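Side-chain contacts in tyrosine--tRNA ligase, mitochondrial (Coccidioides posadasii, PDB 5IJX), which probably catalyses the ATP-dependent attachment of L-tyrosine to tRNA(Tyr), releasing AMP and diphosphate, through the class I catalytic region contained in this truncated chain: residues Asp224-Phe229 / Ser263-Lys268; Gln35-Phe40 / Tyr94-Lys99; Leu85-Leu90 / Ala100-Gly105. All coordinates share one frame; numbering follows the deposited sequence.

Interaction 1 (Asp224-Phe229 / Ser263-Lys268). With TYR (tyrosine), chain B.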
loop_
_atom_site.group_PDB
_atom_site.type_symbol
_atom_site.label_atom_id
_atom_site.label_comp_id
_atom_site.label_asym_id
_atom_site.label_seq_id
_atom_site.Cartn_x
_atom_site.Cartn_y
_atom_site.Cartn_z
ATOM N N ASP A 224 -12.265 0.022 0.643
ATOM C CA ASP A 224 -13.522 0.358 -0.017
ATOM C C ASP A 224 -14.634 0.481 1.015
ATOM O O ASP A 224 -15.393 1.461 1.024
ATOM C CB ASP A 224 -13.879 -0.702 -1.063
ATOM C CG ASP A 224 -12.931 -0.710 -2.243
ATOM O OD1 ASP A 224 -12.133 0.240 -2.382
ATOM O OD2 ASP A 224 -13.001 -1.668 -3.040
ATOM N N PHE A 225 -14.731 -0.507 1.911
ATOM C CA PHE A 225 -15.744 -0.462 2.960
ATOM C C PHE A 225 -15.603 0.786 3.824
ATOM O O PHE A 225 -16.603 1.401 4.197
ATOM C CB PHE A 225 -15.653 -1.717 3.828
ATOM C CG PHE A 225 -16.887 -1.991 4.653
ATOM C CD1 PHE A 225 -17.961 -1.111 4.660
ATOM C CD2 PHE A 225 -16.967 -3.135 5.430
ATOM C CE1 PHE A 225 -19.085 -1.372 5.419
ATOM C CE2 PHE A 225 -18.090 -3.402 6.189
ATOM C CZ PHE A 225 -19.150 -2.518 6.183
ATOM N N TRP A 226 -14.373 1.163 4.172
ATOM C CA TRP A 226 -14.160 2.348 4.997
ATOM C C TRP A 226 -14.550 3.613 4.243
ATOM O O TRP A 226 -15.233 4.493 4.788
ATOM C CB TRP A 226 -12.697 2.386 5.439
ATOM C CG TRP A 226 -12.220 3.671 6.037
ATOM C CD1 TRP A 226 -11.226 4.474 5.559
ATOM C CD2 TRP A 226 -12.693 4.290 7.238
ATOM N NE1 TRP A 226 -11.054 5.558 6.383
ATOM C CE2 TRP A 226 -11.944 5.471 7.421
ATOM C CE3 TRP A 226 -13.680 3.966 8.172
ATOM C CZ2 TRP A 226 -12.152 6.326 8.501
ATOM C CZ3 TRP A 226 -13.885 4.817 9.242
ATOM C CH2 TRP A 226 -13.124 5.983 9.399
ATOM N N TYR A 227 -14.141 3.704 2.978
ATOM C CA TYR A 227 -14.492 4.845 2.143
ATOM C C TYR A 227 -16.000 5.040 2.096
ATOM O O TYR A 227 -16.501 6.152 2.300
ATOM C CB TYR A 227 -13.922 4.640 0.739
ATOM C CG TYR A 227 -14.256 5.738 -0.247
ATOM C CD1 TYR A 227 -13.374 6.785 -0.475
ATOM C CD2 TYR A 227 -15.448 5.718 -0.961
ATOM C CE1 TYR A 227 -13.674 7.789 -1.380
ATOM C CE2 TYR A 227 -15.758 6.718 -1.863
ATOM C CZ TYR A 227 -14.868 7.749 -2.073
ATOM O OH TYR A 227 -15.180 8.742 -2.976
ATOM N N LEU A 228 -16.746 3.964 1.830
ATOM C CA LEU A 228 -18.201 4.066 1.816
ATOM C C LEU A 228 -18.772 4.257 3.216
ATOM O O LEU A 228 -19.864 4.816 3.360
ATOM C CB LEU A 228 -18.803 2.821 1.168
ATOM C CG LEU A 228 -18.392 2.605 -0.288
ATOM C CD1 LEU A 228 -18.899 1.264 -0.794
ATOM C CD2 LEU A 228 -18.909 3.742 -1.160
ATOM N N PHE A 229 -18.049 3.812 4.242
ATOM C CA PHE A 229 -18.494 3.987 5.619
ATOM C C PHE A 229 -18.535 5.459 5.989
ATOM O O PHE A 229 -19.504 5.926 6.598
ATOM C CB PHE A 229 -17.572 3.212 6.562
ATOM C CG PHE A 229 -17.971 3.285 8.013
ATOM C CD1 PHE A 229 -18.886 2.388 8.539
ATOM C CD2 PHE A 229 -17.413 4.235 8.854
ATOM C CE1 PHE A 229 -19.247 2.448 9.876
ATOM C CE2 PHE A 229 -17.769 4.298 10.190
ATOM C CZ PHE A 229 -18.687 3.402 10.701
ATOM N N SER A 263 -12.502 10.558 16.252
ATOM C CA SER A 263 -12.863 10.618 14.844
ATOM C C SER A 263 -14.304 11.077 14.658
ATOM O O SER A 263 -15.180 10.820 15.488
ATOM C CB SER A 263 -12.679 9.250 14.189
ATOM O OG SER A 263 -13.207 9.237 12.873
ATOM N N GLU A 264 -14.543 11.747 13.530
ATOM C CA GLU A 264 -15.886 12.192 13.178
ATOM C C GLU A 264 -16.879 11.038 13.117
ATOM O O GLU A 264 -18.091 11.280 13.131
ATOM C CB GLU A 264 -15.835 12.923 11.835
ATOM C CG GLU A 264 -17.175 13.408 11.315
ATOM C CD GLU A 264 -17.041 14.146 9.998
ATOM O OE1 GLU A 264 -15.894 14.403 9.575
ATOM O OE2 GLU A 264 -18.080 14.467 9.385
ATOM N N TRP A 265 -16.399 9.794 13.055
ATOM C CA TRP A 265 -17.262 8.624 12.929
ATOM C C TRP A 265 -17.146 7.671 14.110
ATOM O O TRP A 265 -17.715 6.573 14.060
ATOM C CB TRP A 265 -16.942 7.881 11.630
ATOM C CG TRP A 265 -17.183 8.725 10.418
ATOM C CD1 TRP A 265 -18.378 8.942 9.794
ATOM C CD2 TRP A 265 -16.207 9.480 9.690
ATOM N NE1 TRP A 265 -18.206 9.783 8.722
ATOM C CE2 TRP A 265 -16.883 10.126 8.634
ATOM C CE3 TRP A 265 -14.827 9.671 9.825
ATOM C CZ2 TRP A 265 -16.227 10.949 7.721
ATOM C CZ3 TRP A 265 -14.178 10.488 8.916
ATOM C CH2 TRP A 265 -14.878 11.117 7.877
ATOM N N ALA A 266 -16.433 8.050 15.166
ATOM C CA ALA A 266 -16.307 7.176 16.325
ATOM C C ALA A 266 -17.446 7.438 17.310
ATOM O O ALA A 266 -17.842 8.590 17.505
ATOM C CB ALA A 266 -14.970 7.393 17.022
ATOM N N PRO A 267 -17.990 6.399 17.948
ATOM C CA PRO A 267 -19.110 6.615 18.871
ATOM C C PRO A 267 -18.667 7.182 20.209
ATOM O O PRO A 267 -18.374 6.429 21.144
ATOM C CB PRO A 267 -19.705 5.211 19.021
ATOM C CG PRO A 267 -18.534 4.307 18.858
ATOM C CD PRO A 267 -17.622 4.975 17.855
ATOM N N LYS A 268 -18.610 8.506 20.312
ATOM C CA LYS A 268 -18.262 9.156 21.569
ATOM C C LYS A 268 -19.446 9.089 22.527
ATOM O O LYS A 268 -20.568 9.459 22.166
ATOM C CB LYS A 268 -17.854 10.608 21.321
HETATM N N TYR B . -14.636 -9.748 -3.610
HETATM C CA TYR B . -15.742 -9.601 -4.549
HETATM C C TYR B . -15.767 -10.764 -5.542
HETATM O O TYR B . -16.811 -11.112 -6.101
HETATM C CB TYR B . -15.629 -8.270 -5.301
HETATM C CG TYR B . -15.535 -7.045 -4.409
HETATM C CD1 TYR B . -16.247 -6.965 -3.218
HETATM C CD2 TYR B . -14.732 -5.968 -4.761
HETATM C CE1 TYR B . -16.160 -5.845 -2.405
HETATM C CE2 TYR B . -14.638 -4.847 -3.956
HETATM C CZ TYR B . -15.353 -4.789 -2.780
HETATM O OH TYR B . -15.259 -3.671 -1.981
HETATM O OXT TYR B . -14.738 -11.385 -5.812
#

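Interaction 2 (Gln35-Phe40 / Tyr94-Lys99)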
loop_
_atom_site.group_PDB
_atom_site.type_symbol
_atom_site.label_atom_id
_atom_site.label_comp_id
_atom_site.label_asym_id
_atom_site.label_seq_id
_atom_site.Cartn_x
_atom_site.Cartn_y
_atom_site.Cartn_z
ATOM N N GLN A 35 -43.071 -5.385 10.539
ATOM C CA GLN A 35 -41.933 -6.291 10.496
ATOM C C GLN A 35 -40.660 -5.534 10.139
ATOM O O GLN A 35 -40.649 -4.700 9.228
ATOM C CB GLN A 35 -42.167 -7.407 9.477
ATOM C CG GLN A 35 -41.079 -8.474 9.479
ATOM C CD GLN A 35 -41.293 -9.540 8.419
ATOM O OE1 GLN A 35 -41.752 -9.250 7.315
ATOM N NE2 GLN A 35 -40.961 -10.784 8.755
ATOM N N SER A 36 -39.584 -5.838 10.859
ATOM C CA SER A 36 -38.301 -5.212 10.587
ATOM C C SER A 36 -37.773 -5.646 9.221
ATOM O O SER A 36 -38.213 -6.640 8.638
ATOM C CB SER A 36 -37.285 -5.568 11.674
ATOM O OG SER A 36 -36.846 -6.909 11.539
ATOM N N PHE A 37 -36.804 -4.882 8.715
ATOM C CA PHE A 37 -36.251 -5.168 7.396
ATOM C C PHE A 37 -35.416 -6.443 7.412
ATOM O O PHE A 37 -35.514 -7.268 6.494
ATOM C CB PHE A 37 -35.417 -3.982 6.918
ATOM C CG PHE A 37 -34.882 -4.138 5.524
ATOM C CD1 PHE A 37 -35.735 -4.102 4.433
ATOM C CD2 PHE A 37 -33.526 -4.313 5.304
ATOM C CE1 PHE A 37 -35.244 -4.243 3.148
ATOM C CE2 PHE A 37 -33.030 -4.454 4.020
ATOM C CZ PHE A 37 -33.890 -4.420 2.943
ATOM N N LEU A 38 -34.592 -6.625 8.446
ATOM C CA LEU A 38 -33.773 -7.830 8.534
ATOM C C LEU A 38 -34.645 -9.075 8.638
ATOM O O LEU A 38 -34.422 -10.065 7.931
ATOM C CB LEU A 38 -32.826 -7.728 9.730
ATOM C CG LEU A 38 -31.790 -8.841 9.863
ATOM C CD1 LEU A 38 -30.846 -8.853 8.668
ATOM C CD2 LEU A 38 -31.013 -8.681 11.160
ATOM N N SER A 39 -35.644 -9.045 9.522
ATOM C CA SER A 39 -36.583 -10.158 9.621
ATOM C C SER A 39 -37.182 -10.490 8.260
ATOM O O SER A 39 -37.312 -11.667 7.895
ATOM C CB SER A 39 -37.687 -9.820 10.625
ATOM O OG SER A 39 -38.633 -10.870 10.718
ATOM N N PHE A 40 -37.546 -9.463 7.490
ATOM C CA PHE A 40 -38.112 -9.690 6.165
ATOM C C PHE A 40 -37.105 -10.381 5.253
ATOM O O PHE A 40 -37.421 -11.393 4.616
ATOM C CB PHE A 40 -38.573 -8.363 5.563
ATOM C CG PHE A 40 -39.062 -8.477 4.150
ATOM C CD1 PHE A 40 -40.253 -9.121 3.864
ATOM C CD2 PHE A 40 -38.333 -7.932 3.109
ATOM C CE1 PHE A 40 -40.704 -9.225 2.564
ATOM C CE2 PHE A 40 -38.779 -8.031 1.806
ATOM C CZ PHE A 40 -39.966 -8.678 1.533
ATOM N N TYR A 94 -33.199 -0.760 -1.453
ATOM C CA TYR A 94 -33.519 0.462 -2.179
ATOM C C TYR A 94 -35.002 0.794 -2.079
ATOM O O TYR A 94 -35.376 1.919 -1.729
ATOM C CB TYR A 94 -33.096 0.324 -3.639
ATOM C CG TYR A 94 -33.592 1.452 -4.516
ATOM C CD1 TYR A 94 -33.061 2.728 -4.401
ATOM C CD2 TYR A 94 -34.586 1.239 -5.461
ATOM C CE1 TYR A 94 -33.506 3.759 -5.196
ATOM C CE2 TYR A 94 -35.038 2.264 -6.262
ATOM C CZ TYR A 94 -34.495 3.523 -6.126
ATOM O OH TYR A 94 -34.944 4.546 -6.926
ATOM N N VAL A 95 -35.866 -0.187 -2.337
ATOM C CA VAL A 95 -37.295 0.092 -2.462
ATOM C C VAL A 95 -37.880 0.266 -1.071
ATOM O O VAL A 95 -39.074 0.552 -0.921
ATOM C CB VAL A 95 -38.039 -1.013 -3.241
ATOM C CG1 VAL A 95 -37.498 -1.124 -4.664
ATOM C CG2 VAL A 95 -37.952 -2.349 -2.513
ATOM N N HIS A 96 -37.055 0.085 -0.041
ATOM C CA HIS A 96 -37.496 0.332 1.324
ATOM C C HIS A 96 -36.967 1.652 1.874
ATOM O O HIS A 96 -37.065 1.893 3.082
ATOM C CB HIS A 96 -37.091 -0.832 2.236
ATOM C CG HIS A 96 -38.040 -1.993 2.185
ATOM N ND1 HIS A 96 -38.916 -2.285 3.209
ATOM C CD2 HIS A 96 -38.255 -2.928 1.229
ATOM C CE1 HIS A 96 -39.629 -3.351 2.889
ATOM N NE2 HIS A 96 -39.248 -3.759 1.692
ATOM N N GLY A 97 -36.430 2.518 1.016
ATOM C CA GLY A 97 -35.938 3.811 1.440
ATOM C C GLY A 97 -34.521 3.816 1.960
ATOM O O GLY A 97 -34.007 4.891 2.298
ATOM N N LEU A 98 -33.876 2.658 2.043
ATOM C CA LEU A 98 -32.484 2.577 2.449
ATOM C C LEU A 98 -31.582 2.764 1.238
ATOM O O LEU A 98 -31.968 2.469 0.103
ATOM C CB LEU A 98 -32.201 1.233 3.122
ATOM C CG LEU A 98 -32.874 1.061 4.485
ATOM C CD1 LEU A 98 -33.102 -0.405 4.808
ATOM C CD2 LEU A 98 -32.039 1.724 5.573
ATOM N N LYS A 99 -30.379 3.271 1.487
ATOM C CA LYS A 99 -29.448 3.552 0.404
ATOM C C LYS A 99 -28.835 2.262 -0.123
ATOM O O LYS A 99 -28.451 1.378 0.648
ATOM C CB LYS A 99 -28.344 4.500 0.873
ATOM C CG LYS A 99 -27.449 4.982 -0.262
ATOM C CD LYS A 99 -26.496 6.081 0.180
ATOM C CE LYS A 99 -25.844 6.753 -1.020
ATOM N NZ LYS A 99 -24.863 7.799 -0.617
#

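Interaction 3 (Leu85-Leu90 / Ala100-Gly105)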
loop_
_atom_site.group_PDB
_atom_site.type_symbol
_atom_site.label_atom_id
_atom_site.label_comp_id
_atom_site.label_asym_id
_atom_site.label_seq_id
_atom_site.Cartn_x
_atom_site.Cartn_y
_atom_site.Cartn_z
ATOM N N LEU A 85 -28.215 -12.530 -5.756
ATOM C CA LEU A 85 -28.783 -12.512 -4.409
ATOM C C LEU A 85 -28.349 -11.294 -3.608
ATOM O O LEU A 85 -29.222 -10.622 -3.030
ATOM C CB LEU A 85 -28.438 -13.808 -3.677
ATOM C CG LEU A 85 -28.870 -15.093 -4.377
ATOM C CD1 LEU A 85 -28.544 -16.264 -3.473
ATOM C CD2 LEU A 85 -30.351 -15.070 -4.740
ATOM N N PRO A 86 -27.060 -10.955 -3.505
ATOM C CA PRO A 86 -26.717 -9.674 -2.868
ATOM C C PRO A 86 -27.508 -8.526 -3.461
ATOM O O PRO A 86 -28.116 -7.733 -2.731
ATOM C CB PRO A 86 -25.212 -9.540 -3.133
ATOM C CG PRO A 86 -24.733 -10.923 -3.365
ATOM C CD PRO A 86 -25.866 -11.670 -3.991
ATOM N N PHE A 87 -27.551 -8.448 -4.792
ATOM C CA PHE A 87 -28.258 -7.358 -5.446
ATOM C C PHE A 87 -29.742 -7.382 -5.109
ATOM O O PHE A 87 -30.342 -6.329 -4.859
ATOM C CB PHE A 87 -28.023 -7.438 -6.953
ATOM C CG PHE A 87 -26.586 -7.206 -7.348
ATOM C CD1 PHE A 87 -25.774 -6.375 -6.592
ATOM C CD2 PHE A 87 -26.045 -7.822 -8.464
ATOM C CE1 PHE A 87 -24.463 -6.158 -6.942
ATOM C CE2 PHE A 87 -24.725 -7.607 -8.817
ATOM C CZ PHE A 87 -23.938 -6.774 -8.053
HETATM N N MSE A 88 -30.346 -8.567 -5.074
HETATM C CA MSE A 88 -31.721 -8.682 -4.608
HETATM C C MSE A 88 -31.841 -7.920 -3.297
HETATM O O MSE A 88 -32.680 -7.024 -3.174
HETATM C CB MSE A 88 -32.137 -10.144 -4.421
HETATM C CG MSE A 88 -32.276 -10.943 -5.713
HETATM SE SE MSE A 88 -33.462 -10.134 -7.034
HETATM C CE MSE A 88 -34.991 -9.753 -5.889
ATOM N N ILE A 89 -30.974 -8.246 -2.333
ATOM C CA ILE A 89 -30.995 -7.528 -1.061
ATOM C C ILE A 89 -30.937 -6.027 -1.316
ATOM O O ILE A 89 -31.826 -5.273 -0.896
ATOM C CB ILE A 89 -29.850 -8.007 -0.146
ATOM C CG1 ILE A 89 -30.127 -9.444 0.317
ATOM C CG2 ILE A 89 -29.679 -7.063 1.052
ATOM C CD1 ILE A 89 -29.147 -9.998 1.345
ATOM N N LEU A 90 -29.914 -5.577 -2.049
ATOM C CA LEU A 90 -29.831 -4.162 -2.395
ATOM C C LEU A 90 -31.163 -3.670 -2.943
ATOM O O LEU A 90 -31.728 -2.685 -2.452
ATOM C CB LEU A 90 -28.718 -3.922 -3.418
ATOM C CG LEU A 90 -27.262 -4.067 -2.964
ATOM C CD1 LEU A 90 -26.340 -3.480 -4.019
ATOM C CD2 LEU A 90 -27.002 -3.411 -1.613
ATOM N N ALA A 100 -28.747 2.162 -1.447
ATOM C CA ALA A 100 -28.183 0.999 -2.117
ATOM C C ALA A 100 -27.049 1.443 -3.027
ATOM O O ALA A 100 -27.232 2.325 -3.876
ATOM C CB ALA A 100 -29.248 0.256 -2.924
ATOM N N VAL A 101 -25.884 0.827 -2.847
ATOM C CA VAL A 101 -24.684 1.152 -3.608
ATOM C C VAL A 101 -24.204 -0.115 -4.299
ATOM O O VAL A 101 -23.803 -1.078 -3.634
ATOM C CB VAL A 101 -23.579 1.732 -2.710
ATOM C CG1 VAL A 101 -22.272 1.859 -3.479
ATOM C CG2 VAL A 101 -24.000 3.082 -2.154
ATOM N N PHE A 102 -24.238 -0.113 -5.627
ATOM C CA PHE A 102 -23.632 -1.174 -6.420
ATOM C C PHE A 102 -22.209 -0.753 -6.766
ATOM O O PHE A 102 -22.004 0.310 -7.357
ATOM C CB PHE A 102 -24.439 -1.433 -7.692
ATOM C CG PHE A 102 -25.882 -1.776 -7.445
ATOM C CD1 PHE A 102 -26.316 -3.090 -7.501
ATOM C CD2 PHE A 102 -26.807 -0.783 -7.169
ATOM C CE1 PHE A 102 -27.644 -3.406 -7.281
ATOM C CE2 PHE A 102 -28.134 -1.095 -6.948
ATOM C CZ PHE A 102 -28.553 -2.407 -7.004
ATOM N N LEU A 103 -21.231 -1.579 -6.401
ATOM C CA LEU A 103 -19.823 -1.248 -6.582
ATOM C C LEU A 103 -19.173 -2.217 -7.560
ATOM O O LEU A 103 -19.291 -3.438 -7.407
ATOM C CB LEU A 103 -19.073 -1.275 -5.247
ATOM C CG LEU A 103 -17.569 -1.001 -5.328
ATOM C CD1 LEU A 103 -17.295 0.332 -6.008
ATOM C CD2 LEU A 103 -16.947 -1.022 -3.944
ATOM N N ILE A 104 -18.488 -1.666 -8.558
ATOM C CA ILE A 104 -17.681 -2.433 -9.500
ATOM C C ILE A 104 -16.233 -2.383 -9.033
ATOM O O ILE A 104 -15.719 -1.309 -8.697
ATOM C CB ILE A 104 -17.818 -1.877 -10.927
ATOM C CG1 ILE A 104 -19.254 -2.039 -11.433
ATOM C CG2 ILE A 104 -16.843 -2.566 -11.872
ATOM N N GLY A 105 -15.570 -3.537 -9.020
ATOM C CA GLY A 105 -14.198 -3.612 -8.556
ATOM C C GLY A 105 -13.185 -3.326 -9.644
ATOM O O GLY A 105 -12.437 -4.218 -10.056
#

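Interaction 1 (Asp224-Phe229 / Ser263-Lys268)
Trp-265 lays its side chain across the ends of two aromatic residues of helix 217-229, Trp-226 and Phe-229. Its CE3 comes within 4.1 Å of CH2 of Trp-226, at the far end of that indole. The two six-membered rings meet obliquely, their centroids 5.8 Å apart and their planes at 78°. Phe-229 touches Trp-265 nearer the backbone: the methylene CB of Trp-265 sits 3.9 Å from CE2 of Phe-229, at the edge of the phenyl ring and close to its plane. Both helical rings reach the loop because CG stands anti to the backbone N (chi1 167° in Trp-226, -178° in Phe-229), although neither CB is aimed at it. The helix belongs to the Rossmann-type catalytic domain of class I synthetases, and Ile-253 of helix 243-259 packs against both of these rings. Trp-265 itself is carried by a type I beta turn, Ser-263 to Ala-266. There Ser-263 OG accepts from Trp-265 N at 3.2 Å, an ST turn with a nearly straight bond. At the other end of the helical segment Asp-224 faces the tyrosine pocket, where its OD2 accepts from the ligand OH at 3.2 Å. Second-shell donors hold this carboxylate in place: the indole NE1 atoms of Trp-172 and Trp-173 on OD1, and Asn-169 ND2 on OD2.

Interaction 2 (Gln35-Phe40 / Tyr94-Lys99)
The Phe-37 ring meets both His-96 and Leu-98, which lie on the same side of its plane, and it can be followed outward atom by atom. CB points toward the residues that follow helix 84-95, and CG stands anti to the backbone N (chi1 -176°), which brings the ring up to His-96. From CG on, the two long sides of the ring have different neighbours. CD1 lies 3.8 Å from His-96 CG, and the next atom along, CE1, is 3.7 Å from that same CG. CE1 sits over one face of the imidazole, offset toward its rim. Along the other long side of the ring, CD2 is 4.0 Å from Leu-98 CD1, and CE2 has the same methyl at 4.1 Å. That methyl rests over the phenyl face in a CH-pi contact, 16° off the ring normal, Leu-98 approaching from the opposite direction to Phe-37. The imidazole makes no true stack with the phenyl: the planes are inclined at 58°. One helical turn further on, Phe-40 adds a looser oblique contact, its CE2 4.3 Å from His-96 NE2, which completes a three-ring aromatic cluster. Trp-92 meets the Phe-40 ring edge-to-face and also touches Phe-37, while Ile-61 of helix 54-63 packs on Phe-37 as well. The backbones that present these groups are both helix ends. Ser-36 is the N-cap of helix 37-43, its OG accepting from Ser-39 N at 3.2 Å. Across the contact, helix 84-95 ends in a Schellman motif, with Gly-97 at positive phi as the C-prime residue, Gly-97 N bonded to Tyr-94 O and Leu-98 N to Ala-93 O: the classic way to stop a helix and turn the chain, here into strand 99-104.

Interaction 3 (Leu85-Leu90 / Ala100-Gly105)
Leu-90 sets its CD1 methyl over one face of the Phe-102 ring, 3.6 Å from the centroid and 17° off the normal, a clear CH-pi contact. Nearer the backbone, Leu-90 CB lies 3.9 Å from Phe-102 CZ, so the leucine runs alongside the phenylalanine, the two side chains pointing in opposite directions. Phe-87 comes to the same ring from its edge: its CD1 is 3.5 Å from Phe-102 CD1, with the two ring planes inclined at 47°. With CG beside the backbone N (chi1 -57°), the Phe-102 ring ends nearer the helix than the direction of its CB would suggest, where it meets both Leu-90 and Phe-87. At the start of the strand, Ala-100 CB meets Leu-90 CB at 4.2 Å, and here the backbones are at their nearest, consistent with the small alanine side chain.

Further out, Leu-140 of helix 126-154 packs on both Phe-87 and Phe-102, while Phe-68 and Val-72 of strand 67-72 lie against Leu-90 and Phe-87. Strand 67-72, helix 84-95 and strand 99-104 form a beta-alpha-beta crossover, the helix segment running roughly antiparallel to the strand it leads into; helix 126-154 packs on it from outside the unit. Leu-103, next along the strand, turns its end from the helix and touches the bound tyrosine. Strand 99-104 is hydrogen-bonded to its neighbours in the sheet, between Val-101 and Phe-68 and between Phe-102 and Ala-165. Helix and strand share no such bond across this contact, so they are joined here by buried hydrocarbon and ring contacts, CH-pi and van der Waals, without any directional polar bond.

Interactions 2 and 3 share helix 84-95: residues 85-90 pack onto strand 99-104, while residues 94-99 carry the chain from that helix into the same strand, and the two contacts touch through Tyr-94 CB and Ala-100 CB. Interaction 3 is the core contact, wholly buried and apolar, its centre about 3 Å from the centre of the chain. Interaction 2, farther out, is partly buried and mixes an imidazole with hydrocarbon between two helix ends. Interaction 1 has its centre about 19 Å from that of the chain, yet Trp-226 and Phe-229 are buried, while Trp-265 is partly exposed. The far end of its helical segment reaches the tyrosine site, where Asp-224 packs on Leu-103 of interaction 3.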